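Local coordinates for protein PA0821 (Pseudomonas aeruginosa, PDB 7DRG) that probably acts as the antitoxin (immunity protein) that neutralises a putative VRR-NUC nuclease effector of the type VI secretion system, at residues L173-G178 / L233-N238. Sequence-based numbering, arbitrary orientation.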
loop_
_atom_site.group_PDB
_atom_site.type_symbol
_atom_site.label_atom_id
_atom_site.label_comp_id
_atom_site.label_asym_id
_atom_site.label_seq_id
_atom_site.Cartn_x
_atom_site.Cartn_y
_atom_site.Cartn_z
ATOM N N LEU B 173 -12.147 -34.687 4.706
ATOM C CA LEU B 173 -13.074 -33.801 5.386
ATOM C C LEU B 173 -14.295 -33.461 4.549
ATOM O O LEU B 173 -15.255 -32.898 5.095
ATOM C CB LEU B 173 -12.359 -32.502 5.795
ATOM C CG LEU B 173 -11.176 -32.695 6.750
ATOM C CD1 LEU B 173 -10.464 -31.371 6.998
ATOM C CD2 LEU B 173 -11.644 -33.302 8.070
ATOM N N GLU B 174 -14.280 -33.789 3.253
ATOM C CA GLU B 174 -15.331 -33.451 2.295
ATOM C C GLU B 174 -15.836 -32.017 2.515
ATOM O O GLU B 174 -17.002 -31.808 2.854
ATOM C CB GLU B 174 -16.478 -34.455 2.356
ATOM C CG GLU B 174 -15.987 -35.889 2.121
ATOM C CD GLU B 174 -17.040 -36.798 1.510
ATOM O OE1 GLU B 174 -18.137 -36.914 2.095
ATOM O OE2 GLU B 174 -16.759 -37.397 0.442
ATOM N N PRO B 175 -14.973 -31.021 2.321
ATOM C CA PRO B 175 -15.317 -29.644 2.691
ATOM C C PRO B 175 -16.380 -29.053 1.782
ATOM O O PRO B 175 -16.627 -29.524 0.668
ATOM C CB PRO B 175 -13.989 -28.888 2.532
ATOM C CG PRO B 175 -12.927 -29.960 2.435
ATOM C CD PRO B 175 -13.604 -31.121 1.787
ATOM N N GLU B 176 -16.996 -27.975 2.273
ATOM C CA GLU B 176 -17.958 -27.241 1.463
ATOM C C GLU B 176 -17.257 -26.369 0.428
ATOM O O GLU B 176 -17.742 -26.218 -0.699
ATOM C CB GLU B 176 -18.839 -26.372 2.363
ATOM C CG GLU B 176 -19.399 -27.105 3.577
ATOM C CD GLU B 176 -20.495 -28.079 3.219
ATOM O OE1 GLU B 176 -21.472 -27.644 2.573
ATOM O OE2 GLU B 176 -20.373 -29.279 3.583
ATOM N N GLN B 177 -16.127 -25.781 0.805
ATOM C CA GLN B 177 -15.412 -24.829 -0.029
ATOM C C GLN B 177 -14.039 -24.623 0.580
ATOM O O GLN B 177 -13.789 -24.989 1.732
ATOM C CB GLN B 177 -16.152 -23.493 -0.134
ATOM C CG GLN B 177 -16.401 -22.846 1.221
ATOM C CD GLN B 177 -17.119 -21.520 1.112
ATOM O OE1 GLN B 177 -16.633 -20.593 0.460
ATOM N NE2 GLN B 177 -18.282 -21.414 1.758
ATOM N N GLY B 178 -13.148 -24.033 -0.203
ATOM C CA GLY B 178 -11.796 -23.845 0.283
ATOM C C GLY B 178 -10.909 -23.253 -0.787
ATOM O O GLY B 178 -11.311 -23.090 -1.945
ATOM N N LEU B 233 -5.007 -22.970 -5.389
ATOM C CA LEU B 233 -5.917 -24.099 -5.300
ATOM C C LEU B 233 -7.288 -23.565 -4.914
ATOM O O LEU B 233 -7.394 -22.670 -4.070
ATOM C CB LEU B 233 -5.434 -25.127 -4.279
ATOM C CG LEU B 233 -3.967 -25.552 -4.371
ATOM C CD1 LEU B 233 -3.662 -26.641 -3.350
ATOM C CD2 LEU B 233 -3.629 -26.038 -5.784
ATOM N N THR B 234 -8.325 -24.085 -5.561
ATOM C CA THR B 234 -9.703 -23.707 -5.286
ATOM C C THR B 234 -10.521 -24.975 -5.130
ATOM O O THR B 234 -10.479 -25.840 -6.005
ATOM C CB THR B 234 -10.267 -22.841 -6.414
ATOM O OG1 THR B 234 -9.373 -21.744 -6.647
ATOM C CG2 THR B 234 -11.631 -22.282 -6.021
ATOM N N LEU B 235 -11.256 -25.093 -4.021
ATOM C CA LEU B 235 -12.042 -26.289 -3.728
ATOM C C LEU B 235 -13.528 -25.972 -3.854
ATOM O O LEU B 235 -14.023 -25.038 -3.217
ATOM C CB LEU B 235 -11.727 -26.833 -2.328
ATOM C CG LEU B 235 -12.414 -28.159 -1.958
ATOM C CD1 LEU B 235 -11.561 -28.913 -0.985
ATOM C CD2 LEU B 235 -13.785 -27.922 -1.335
ATOM N N LEU B 236 -14.238 -26.775 -4.645
ATOM C CA LEU B 236 -15.685 -26.689 -4.777
ATOM C C LEU B 236 -16.288 -28.032 -4.403
ATOM O O LEU B 236 -15.872 -29.059 -4.942
ATOM C CB LEU B 236 -16.101 -26.351 -6.208
ATOM C CG LEU B 236 -15.428 -25.173 -6.911
ATOM C CD1 LEU B 236 -15.962 -25.066 -8.327
ATOM C CD2 LEU B 236 -15.656 -23.871 -6.154
ATOM N N ASN B 237 -17.272 -28.028 -3.503
ATOM C CA ASN B 237 -18.020 -29.263 -3.308
ATOM C C ASN B 237 -18.938 -29.490 -4.511
ATOM O O ASN B 237 -19.064 -28.644 -5.398
ATOM C CB ASN B 237 -18.792 -29.245 -1.982
ATOM C CG ASN B 237 -19.927 -28.230 -1.951
ATOM O OD1 ASN B 237 -20.017 -27.330 -2.789
ATOM N ND2 ASN B 237 -20.800 -28.370 -0.953
ATOM N N ASN B 238 -19.558 -30.673 -4.564
ATOM C CA ASN B 238 -20.327 -31.007 -5.756
ATOM C C ASN B 238 -21.464 -30.022 -5.997
ATOM O O ASN B 238 -21.784 -29.722 -7.152
ATOM C CB ASN B 238 -20.862 -32.435 -5.668
ATOM C CG ASN B 238 -19.829 -33.468 -6.094
ATOM O OD1 ASN B 238 -18.870 -33.149 -6.799
ATOM N ND2 ASN B 238 -20.029 -34.714 -5.681
HETATM O O HOH W 1 -20.299 -30.680 0.735
#
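L235 lays its two methyls over P175 and the neighbouring strand at Q177: CD1 meets CG of P175 at 3.8 Å, the two side chains crossing at about a right angle, while CD2 rests 3.7 Å from CA of Q177. CG stands anti to the backbone N (chi1 -175°), on the carbonyl side, and from there CD1 reaches P175. A170 of helix 161-173 and L44 of strand 34-46 also touch L235 on the sheet face that carries it, and L235 CB lies 3.8 Å from N and O of G178, which has no side chain there. The backbones pair unevenly. L235 N donates a nearly straight bond to G178 O at 2.9 Å; the return bond from G178 N to L235 O is weak, as is that from N237 N to E176 O. N237 faces E176 too, its CG 3.2 Å from E176 O. A water accepts from N237 ND2 at 2.9 Å and donates weakly to E176 OE2, linking amide and carboxylate whose planes are 69° apart. N237 OD1 instead receives R240 N, making N237 the N-cap of helix 238-243. This is an antiparallel bridge whose second strand passes into an N-capped helix, within the type VI immunity domain for VRR-NUC.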